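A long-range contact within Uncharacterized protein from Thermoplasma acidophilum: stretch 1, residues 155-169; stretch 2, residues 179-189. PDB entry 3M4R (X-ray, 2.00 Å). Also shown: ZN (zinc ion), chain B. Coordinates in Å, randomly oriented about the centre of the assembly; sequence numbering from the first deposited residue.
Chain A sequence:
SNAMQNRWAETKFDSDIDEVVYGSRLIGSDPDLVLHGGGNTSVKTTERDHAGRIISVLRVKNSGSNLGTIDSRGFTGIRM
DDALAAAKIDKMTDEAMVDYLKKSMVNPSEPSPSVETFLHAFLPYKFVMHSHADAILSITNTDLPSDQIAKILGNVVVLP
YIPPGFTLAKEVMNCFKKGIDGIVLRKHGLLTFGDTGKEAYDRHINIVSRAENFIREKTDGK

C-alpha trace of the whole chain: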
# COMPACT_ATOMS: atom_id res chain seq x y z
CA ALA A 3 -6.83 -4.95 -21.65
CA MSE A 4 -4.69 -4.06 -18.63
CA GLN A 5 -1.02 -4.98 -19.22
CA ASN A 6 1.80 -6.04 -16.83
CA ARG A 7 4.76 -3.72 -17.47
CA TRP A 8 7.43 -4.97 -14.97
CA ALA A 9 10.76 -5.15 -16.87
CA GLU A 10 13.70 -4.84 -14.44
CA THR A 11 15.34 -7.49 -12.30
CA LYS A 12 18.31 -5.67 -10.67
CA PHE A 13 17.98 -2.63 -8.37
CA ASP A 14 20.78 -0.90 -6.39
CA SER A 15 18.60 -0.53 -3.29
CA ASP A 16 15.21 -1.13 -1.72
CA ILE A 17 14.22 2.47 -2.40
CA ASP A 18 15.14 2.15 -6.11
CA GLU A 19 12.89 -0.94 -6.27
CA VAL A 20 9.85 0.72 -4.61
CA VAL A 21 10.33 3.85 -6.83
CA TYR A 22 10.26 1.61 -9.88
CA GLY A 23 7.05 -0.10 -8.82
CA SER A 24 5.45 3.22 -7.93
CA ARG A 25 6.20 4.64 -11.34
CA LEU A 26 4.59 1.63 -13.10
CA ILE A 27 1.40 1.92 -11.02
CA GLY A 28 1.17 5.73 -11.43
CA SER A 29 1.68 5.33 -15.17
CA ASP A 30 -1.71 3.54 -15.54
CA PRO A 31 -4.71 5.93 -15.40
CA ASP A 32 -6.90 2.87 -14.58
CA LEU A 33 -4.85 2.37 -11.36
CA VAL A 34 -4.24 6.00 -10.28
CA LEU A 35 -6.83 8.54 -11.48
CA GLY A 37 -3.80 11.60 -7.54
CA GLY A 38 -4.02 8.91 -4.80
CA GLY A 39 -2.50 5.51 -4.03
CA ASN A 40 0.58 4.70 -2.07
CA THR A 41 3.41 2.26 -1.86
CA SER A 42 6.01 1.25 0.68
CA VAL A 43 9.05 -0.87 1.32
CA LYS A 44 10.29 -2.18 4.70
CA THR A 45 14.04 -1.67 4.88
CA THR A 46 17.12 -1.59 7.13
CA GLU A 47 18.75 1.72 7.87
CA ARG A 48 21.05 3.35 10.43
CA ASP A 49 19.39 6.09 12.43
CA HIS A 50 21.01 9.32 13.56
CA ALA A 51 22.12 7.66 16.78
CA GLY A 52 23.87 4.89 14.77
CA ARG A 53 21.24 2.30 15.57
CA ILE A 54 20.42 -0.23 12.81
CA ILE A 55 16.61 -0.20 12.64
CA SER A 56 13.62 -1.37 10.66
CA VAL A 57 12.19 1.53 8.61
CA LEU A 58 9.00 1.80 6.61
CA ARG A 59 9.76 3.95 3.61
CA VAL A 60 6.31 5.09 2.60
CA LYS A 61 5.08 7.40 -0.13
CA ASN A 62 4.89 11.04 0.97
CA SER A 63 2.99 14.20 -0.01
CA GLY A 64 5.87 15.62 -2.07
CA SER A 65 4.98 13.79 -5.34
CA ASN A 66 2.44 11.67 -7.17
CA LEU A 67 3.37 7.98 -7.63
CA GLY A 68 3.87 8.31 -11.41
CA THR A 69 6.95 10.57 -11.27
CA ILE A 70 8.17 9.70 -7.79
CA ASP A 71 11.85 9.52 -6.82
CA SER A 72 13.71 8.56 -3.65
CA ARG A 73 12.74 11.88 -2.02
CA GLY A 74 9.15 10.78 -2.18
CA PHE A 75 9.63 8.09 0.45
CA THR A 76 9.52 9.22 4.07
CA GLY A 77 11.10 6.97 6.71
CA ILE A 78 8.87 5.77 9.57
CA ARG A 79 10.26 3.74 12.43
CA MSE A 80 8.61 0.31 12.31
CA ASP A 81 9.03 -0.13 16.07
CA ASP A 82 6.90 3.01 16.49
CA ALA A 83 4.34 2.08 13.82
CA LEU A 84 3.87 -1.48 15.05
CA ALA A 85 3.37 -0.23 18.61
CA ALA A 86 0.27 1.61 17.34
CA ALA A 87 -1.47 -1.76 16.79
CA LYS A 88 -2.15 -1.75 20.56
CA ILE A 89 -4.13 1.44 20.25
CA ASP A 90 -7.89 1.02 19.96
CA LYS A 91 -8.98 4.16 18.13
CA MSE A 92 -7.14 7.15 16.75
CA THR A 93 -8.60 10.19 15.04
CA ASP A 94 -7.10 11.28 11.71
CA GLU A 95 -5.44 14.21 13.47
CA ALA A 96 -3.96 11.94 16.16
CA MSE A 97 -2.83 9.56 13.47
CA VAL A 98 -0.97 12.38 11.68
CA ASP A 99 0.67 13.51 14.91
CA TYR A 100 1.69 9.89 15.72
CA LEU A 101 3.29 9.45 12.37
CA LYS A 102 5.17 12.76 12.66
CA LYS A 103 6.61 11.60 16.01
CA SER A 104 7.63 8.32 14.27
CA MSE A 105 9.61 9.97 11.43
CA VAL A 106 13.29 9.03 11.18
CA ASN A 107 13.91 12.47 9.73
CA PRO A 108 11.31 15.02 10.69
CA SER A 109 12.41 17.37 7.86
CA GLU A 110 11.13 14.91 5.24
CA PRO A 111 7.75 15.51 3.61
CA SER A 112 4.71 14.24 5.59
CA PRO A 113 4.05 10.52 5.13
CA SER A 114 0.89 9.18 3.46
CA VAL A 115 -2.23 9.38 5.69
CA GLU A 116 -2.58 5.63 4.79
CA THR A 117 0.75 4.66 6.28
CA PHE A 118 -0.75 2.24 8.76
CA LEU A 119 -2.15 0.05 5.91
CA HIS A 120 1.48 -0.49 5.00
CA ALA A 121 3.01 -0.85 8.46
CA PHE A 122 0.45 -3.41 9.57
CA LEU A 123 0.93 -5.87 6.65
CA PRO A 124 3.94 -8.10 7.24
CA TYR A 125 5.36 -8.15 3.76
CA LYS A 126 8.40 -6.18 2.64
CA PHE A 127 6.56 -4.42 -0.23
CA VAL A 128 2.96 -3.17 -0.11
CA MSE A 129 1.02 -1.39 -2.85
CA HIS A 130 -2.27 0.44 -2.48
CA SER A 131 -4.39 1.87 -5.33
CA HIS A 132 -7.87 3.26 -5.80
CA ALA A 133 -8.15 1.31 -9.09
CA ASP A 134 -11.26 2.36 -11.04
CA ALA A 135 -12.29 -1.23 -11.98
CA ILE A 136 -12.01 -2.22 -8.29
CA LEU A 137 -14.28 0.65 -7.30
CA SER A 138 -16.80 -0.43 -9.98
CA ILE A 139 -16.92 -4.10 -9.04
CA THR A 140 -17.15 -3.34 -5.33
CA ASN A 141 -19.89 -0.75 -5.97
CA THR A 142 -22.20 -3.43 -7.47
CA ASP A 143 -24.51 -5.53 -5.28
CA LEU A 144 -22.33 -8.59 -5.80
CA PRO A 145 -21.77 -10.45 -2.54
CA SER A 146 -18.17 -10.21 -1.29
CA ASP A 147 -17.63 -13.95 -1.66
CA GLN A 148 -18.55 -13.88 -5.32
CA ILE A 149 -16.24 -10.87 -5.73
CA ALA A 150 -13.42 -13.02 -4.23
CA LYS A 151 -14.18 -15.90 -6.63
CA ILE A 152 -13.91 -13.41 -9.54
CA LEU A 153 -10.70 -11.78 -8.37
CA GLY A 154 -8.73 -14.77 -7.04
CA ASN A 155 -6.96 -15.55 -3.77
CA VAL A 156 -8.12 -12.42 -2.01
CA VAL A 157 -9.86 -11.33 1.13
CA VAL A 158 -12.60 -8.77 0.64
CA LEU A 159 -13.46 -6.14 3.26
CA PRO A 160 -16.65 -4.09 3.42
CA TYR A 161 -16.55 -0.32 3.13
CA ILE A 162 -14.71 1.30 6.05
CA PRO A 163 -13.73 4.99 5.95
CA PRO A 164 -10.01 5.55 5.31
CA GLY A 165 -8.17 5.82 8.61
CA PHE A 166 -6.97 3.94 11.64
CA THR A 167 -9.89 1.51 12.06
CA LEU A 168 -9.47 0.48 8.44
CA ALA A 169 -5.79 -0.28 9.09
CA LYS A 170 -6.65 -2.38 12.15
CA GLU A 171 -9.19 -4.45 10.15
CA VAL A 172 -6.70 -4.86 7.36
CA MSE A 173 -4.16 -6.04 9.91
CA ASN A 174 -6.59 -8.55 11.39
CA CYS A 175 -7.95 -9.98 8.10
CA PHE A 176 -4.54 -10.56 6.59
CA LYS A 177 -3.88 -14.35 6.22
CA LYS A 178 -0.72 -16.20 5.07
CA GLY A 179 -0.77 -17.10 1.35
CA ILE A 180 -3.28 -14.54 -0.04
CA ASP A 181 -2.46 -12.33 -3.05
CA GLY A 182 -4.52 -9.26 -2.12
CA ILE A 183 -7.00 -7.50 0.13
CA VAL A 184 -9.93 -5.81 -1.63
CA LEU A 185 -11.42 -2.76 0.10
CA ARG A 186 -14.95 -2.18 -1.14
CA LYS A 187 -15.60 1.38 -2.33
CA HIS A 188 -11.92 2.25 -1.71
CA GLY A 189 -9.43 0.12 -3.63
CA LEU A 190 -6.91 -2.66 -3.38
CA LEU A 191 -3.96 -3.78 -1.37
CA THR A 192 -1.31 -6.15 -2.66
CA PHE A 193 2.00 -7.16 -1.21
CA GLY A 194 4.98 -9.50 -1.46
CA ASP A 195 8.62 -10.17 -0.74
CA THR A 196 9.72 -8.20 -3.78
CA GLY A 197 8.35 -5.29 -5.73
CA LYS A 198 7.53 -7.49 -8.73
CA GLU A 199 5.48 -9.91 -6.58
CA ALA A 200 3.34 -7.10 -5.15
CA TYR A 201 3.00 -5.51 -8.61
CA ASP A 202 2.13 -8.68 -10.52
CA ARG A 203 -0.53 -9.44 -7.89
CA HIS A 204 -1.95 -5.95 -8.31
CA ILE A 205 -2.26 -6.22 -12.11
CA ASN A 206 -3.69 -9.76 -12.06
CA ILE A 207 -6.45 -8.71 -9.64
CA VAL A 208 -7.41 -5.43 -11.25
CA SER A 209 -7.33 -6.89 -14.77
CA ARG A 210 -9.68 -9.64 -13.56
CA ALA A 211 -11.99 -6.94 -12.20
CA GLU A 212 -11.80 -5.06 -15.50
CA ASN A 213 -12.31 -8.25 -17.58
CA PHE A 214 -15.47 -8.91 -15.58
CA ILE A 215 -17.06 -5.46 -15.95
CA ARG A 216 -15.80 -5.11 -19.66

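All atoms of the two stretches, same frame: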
# COMPACT_ATOMS: atom_id res chain seq x y z
N ASN A 155 -7.23 -15.22 -5.17
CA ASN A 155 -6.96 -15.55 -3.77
C ASN A 155 -6.87 -14.26 -2.98
O ASN A 155 -5.77 -13.77 -2.67
CB ASN A 155 -5.68 -16.37 -3.58
CG ASN A 155 -5.59 -16.94 -2.19
OD1 ASN A 155 -6.58 -16.93 -1.44
ND2 ASN A 155 -4.41 -17.46 -1.84
N VAL A 156 -8.04 -13.71 -2.67
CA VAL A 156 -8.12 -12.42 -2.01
C VAL A 156 -9.04 -12.50 -0.83
O VAL A 156 -9.81 -13.40 -0.72
CB VAL A 156 -8.62 -11.33 -2.94
CG1 VAL A 156 -7.64 -11.15 -4.08
CG2 VAL A 156 -10.04 -11.67 -3.47
N VAL A 157 -8.92 -11.53 0.07
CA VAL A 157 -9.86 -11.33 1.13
C VAL A 157 -10.52 -10.03 0.77
O VAL A 157 -9.85 -9.10 0.30
CB VAL A 157 -9.15 -11.26 2.51
CG1 VAL A 157 -10.03 -10.57 3.59
CG2 VAL A 157 -8.78 -12.67 2.97
N VAL A 158 -11.82 -9.96 0.97
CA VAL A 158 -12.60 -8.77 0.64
C VAL A 158 -13.11 -8.17 1.94
O VAL A 158 -13.54 -8.89 2.82
CB VAL A 158 -13.77 -9.12 -0.29
CG1 VAL A 158 -14.65 -7.89 -0.53
CG2 VAL A 158 -13.24 -9.68 -1.59
N LEU A 159 -12.96 -6.86 2.10
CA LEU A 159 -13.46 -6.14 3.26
C LEU A 159 -14.58 -5.20 2.86
O LEU A 159 -14.53 -4.63 1.78
CB LEU A 159 -12.34 -5.32 3.91
CG LEU A 159 -11.56 -5.88 5.09
CD1 LEU A 159 -11.14 -7.31 4.82
CD2 LEU A 159 -10.35 -4.99 5.40
N PRO A 160 -15.58 -5.01 3.74
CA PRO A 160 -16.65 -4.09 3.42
C PRO A 160 -16.13 -2.69 3.44
O PRO A 160 -14.98 -2.50 3.84
CB PRO A 160 -17.63 -4.29 4.59
CG PRO A 160 -16.75 -4.52 5.71
CD PRO A 160 -15.70 -5.47 5.14
N TYR A 161 -16.95 -1.72 3.04
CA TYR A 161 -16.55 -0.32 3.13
C TYR A 161 -16.24 0.03 4.58
O TYR A 161 -17.02 -0.28 5.46
CB TYR A 161 -17.59 0.68 2.58
CG TYR A 161 -17.14 2.13 2.74
CD1 TYR A 161 -16.07 2.65 2.00
CD2 TYR A 161 -17.70 2.94 3.70
CE1 TYR A 161 -15.61 3.97 2.19
CE2 TYR A 161 -17.24 4.25 3.91
CZ TYR A 161 -16.24 4.77 3.15
OH TYR A 161 -15.82 6.07 3.40
N ILE A 162 -15.08 0.65 4.79
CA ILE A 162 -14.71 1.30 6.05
C ILE A 162 -14.01 2.59 5.63
O ILE A 162 -13.15 2.56 4.73
CB ILE A 162 -13.70 0.46 6.88
CG1 ILE A 162 -14.28 -0.89 7.29
CG2 ILE A 162 -13.25 1.21 8.16
CD1 ILE A 162 -13.17 -1.92 7.56
N PRO A 163 -14.36 3.72 6.27
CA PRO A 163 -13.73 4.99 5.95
C PRO A 163 -12.21 4.91 6.08
O PRO A 163 -11.74 4.27 7.01
CB PRO A 163 -14.25 5.93 7.04
CG PRO A 163 -15.50 5.41 7.42
CD PRO A 163 -15.38 3.89 7.31
N PRO A 164 -11.47 5.56 5.19
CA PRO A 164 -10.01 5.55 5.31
C PRO A 164 -9.59 6.11 6.65
O PRO A 164 -10.11 7.11 7.06
CB PRO A 164 -9.56 6.42 4.15
CG PRO A 164 -10.64 6.20 3.11
CD PRO A 164 -11.89 6.23 3.94
N GLY A 165 -8.67 5.40 7.32
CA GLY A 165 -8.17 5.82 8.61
C GLY A 165 -7.68 4.65 9.43
O GLY A 165 -7.37 3.57 8.92
N PHE A 166 -7.60 4.87 10.73
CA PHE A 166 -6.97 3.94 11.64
C PHE A 166 -7.76 2.64 11.85
O PHE A 166 -7.18 1.53 11.82
CB PHE A 166 -6.65 4.65 12.97
CG PHE A 166 -5.74 3.86 13.86
CD1 PHE A 166 -4.42 3.71 13.55
CD2 PHE A 166 -6.24 3.18 14.96
CE1 PHE A 166 -3.60 2.94 14.37
CE2 PHE A 166 -5.42 2.42 15.76
CZ PHE A 166 -4.11 2.30 15.46
N THR A 167 -9.06 2.74 12.00
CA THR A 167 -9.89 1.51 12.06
C THR A 167 -9.74 0.62 10.83
O THR A 167 -9.64 -0.62 10.95
CB THR A 167 -11.35 1.82 12.39
OG1 THR A 167 -11.37 2.59 13.59
CG2 THR A 167 -12.16 0.52 12.65
N LEU A 168 -9.64 1.23 9.64
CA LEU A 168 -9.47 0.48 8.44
C LEU A 168 -8.17 -0.31 8.56
O LEU A 168 -8.17 -1.52 8.33
CB LEU A 168 -9.47 1.40 7.21
CG LEU A 168 -9.01 0.73 5.91
CD1 LEU A 168 -10.00 -0.41 5.58
CD2 LEU A 168 -8.90 1.74 4.72
N ALA A 169 -7.08 0.36 9.00
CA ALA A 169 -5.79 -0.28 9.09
C ALA A 169 -5.80 -1.44 10.05
O ALA A 169 -5.21 -2.47 9.76
CB ALA A 169 -4.63 0.75 9.42
N GLY A 179 -0.47 -16.54 2.66
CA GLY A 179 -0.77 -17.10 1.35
C GLY A 179 -1.69 -16.36 0.41
O GLY A 179 -1.83 -16.80 -0.74
N ILE A 180 -2.37 -15.29 0.85
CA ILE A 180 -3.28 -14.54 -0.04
C ILE A 180 -2.51 -13.61 -0.96
O ILE A 180 -1.36 -13.27 -0.68
CB ILE A 180 -4.40 -13.79 0.73
CG1 ILE A 180 -3.83 -12.68 1.63
CG2 ILE A 180 -5.17 -14.79 1.56
CD1 ILE A 180 -4.87 -11.72 2.18
N ASP A 181 -3.11 -13.20 -2.08
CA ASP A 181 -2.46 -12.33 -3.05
C ASP A 181 -2.90 -10.86 -2.89
O ASP A 181 -2.27 -9.92 -3.43
CB ASP A 181 -2.75 -12.78 -4.47
CG ASP A 181 -2.14 -14.16 -4.80
OD1 ASP A 181 -1.00 -14.44 -4.39
OD2 ASP A 181 -2.81 -14.95 -5.46
N GLY A 182 -3.97 -10.63 -2.16
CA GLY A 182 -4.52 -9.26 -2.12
C GLY A 182 -5.63 -9.12 -1.12
O GLY A 182 -6.22 -10.11 -0.70
N ILE A 183 -5.87 -7.87 -0.70
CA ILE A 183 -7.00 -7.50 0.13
C ILE A 183 -7.77 -6.41 -0.61
O ILE A 183 -7.20 -5.38 -0.97
CB ILE A 183 -6.57 -6.95 1.47
CG1 ILE A 183 -5.84 -8.03 2.29
CG2 ILE A 183 -7.78 -6.41 2.22
CD1 ILE A 183 -5.27 -7.50 3.68
N VAL A 184 -9.05 -6.68 -0.86
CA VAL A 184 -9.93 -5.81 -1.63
C VAL A 184 -10.75 -4.98 -0.66
O VAL A 184 -11.36 -5.53 0.24
CB VAL A 184 -10.88 -6.61 -2.51
CG1 VAL A 184 -11.86 -5.67 -3.26
CG2 VAL A 184 -10.06 -7.45 -3.48
N LEU A 185 -10.74 -3.67 -0.84
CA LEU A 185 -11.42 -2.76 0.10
C LEU A 185 -12.59 -2.15 -0.65
O LEU A 185 -12.41 -1.29 -1.52
CB LEU A 185 -10.44 -1.67 0.59
CG LEU A 185 -9.07 -2.09 1.19
CD1 LEU A 185 -8.21 -0.84 1.60
CD2 LEU A 185 -9.23 -3.05 2.34
N ARG A 186 -13.81 -2.64 -0.38
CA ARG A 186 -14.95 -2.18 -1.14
C ARG A 186 -15.13 -0.68 -1.04
O ARG A 186 -14.99 -0.11 0.03
CB ARG A 186 -16.24 -2.91 -0.73
CG ARG A 186 -16.16 -4.40 -1.00
CD ARG A 186 -17.51 -5.10 -0.78
NE ARG A 186 -18.46 -4.77 -1.83
CZ ARG A 186 -19.39 -5.60 -2.30
NH1 ARG A 186 -20.20 -5.18 -3.24
NH2 ARG A 186 -19.49 -6.84 -1.84
N LYS A 187 -15.41 -0.07 -2.18
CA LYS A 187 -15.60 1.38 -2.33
C LYS A 187 -14.39 2.22 -1.98
O LYS A 187 -14.55 3.40 -1.62
CB LYS A 187 -16.81 1.86 -1.53
CG LYS A 187 -18.05 1.06 -1.77
CD LYS A 187 -19.35 1.84 -1.40
CE LYS A 187 -20.57 0.95 -1.53
NZ LYS A 187 -21.47 1.17 -0.37
N HIS A 188 -13.19 1.60 -2.04
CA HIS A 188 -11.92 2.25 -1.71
C HIS A 188 -10.86 1.82 -2.71
O HIS A 188 -10.37 2.64 -3.45
CB HIS A 188 -11.49 1.87 -0.28
CG HIS A 188 -10.24 2.57 0.20
ND1 HIS A 188 -9.78 2.43 1.50
CD2 HIS A 188 -9.36 3.40 -0.42
CE1 HIS A 188 -8.65 3.10 1.64
NE2 HIS A 188 -8.38 3.72 0.50
N GLY A 189 -10.46 0.55 -2.71
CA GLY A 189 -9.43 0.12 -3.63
C GLY A 189 -8.88 -1.24 -3.29
O GLY A 189 -9.62 -2.14 -2.85
ZN ZN B . -6.69 4.61 0.07
O HOH W 1 -13.35 -1.07 2.27
O HOH W 2 -11.67 1.28 2.90
O HOH W 3 -7.71 6.29 0.55

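The zinc-binding histidine of the second stretch packs against the first. His 188 coordinates the ion through NE2 (2.0 Å from NE2 to ZN); a water and ligands from elsewhere in the structure complete the site. Its other ring nitrogen faces stretch 1: ND1 of His 188 donates to water 2 at 2.6 Å, and this water donates in turn to O of Ile 162 at 2.7 Å, so a backbone carbonyl is linked through one solvent molecule to a metal ligand. Carbon contacts complete the setting. CG of Pro 164 lies over one face of the imidazole, 4.2 Å from the centroid of the His 188 ring in a CH-pi contact, while CD2 of Leu 168, from the first turn of the helix that follows Gly 165, meets the ring edge at 3.4 Å from CE1 of His 188.

Leading up to this site, the stretches run side by side as parallel strands, their axes 4.6 Å apart at closest approach and inclined by 21°. The hydrogen bonds alternate in direction as parallel pairing requires. N of Val 157 donates to O of Gly 182 (3.1 Å), and O of Val 157 accepts from N of Val 184 (2.8 Å); N of Leu 159 then donates to O of Val 184 (2.8 Å), and O of Leu 159 accepts from N of Arg 186 (3.0 Å). Val 157 and Leu 159 thus use both backbone polar groups across the contact. Ahead of this ladder, N of Asp 181 donates to O of Asn 155 at 2.8 Å; the buried N of Gly 182, 3.7 Å from O of Asn 155, has no partner in the model. Beyond it, where both strands have ended, water 1 bridges the two stretches, donating to O of Pro 160 (2.7 Å) and O of Arg 186 (2.9 Å).

Side chains alternate between the two faces of the sheet. On one, Val 158 packs beside Val 184, with CG2 of Val 158 4.0 Å from CB of Val 184, and CB of Val 156 lies 4.2 Å from CG2 of Val 184. The other face carries Val 157, Leu 159, Ile 183 and Leu 185. Here CD2 of Leu 159 approaches CD2 of Leu 185 at 3.8 Å, and CD1 of Leu 185 also meets CD2 of Leu 168 at 4.1 Å, joining the helix to the apolar cluster. Beyond the strand pair, Tyr 161 extends the contact, its CD1 3.7 Å from CB of Lys 187.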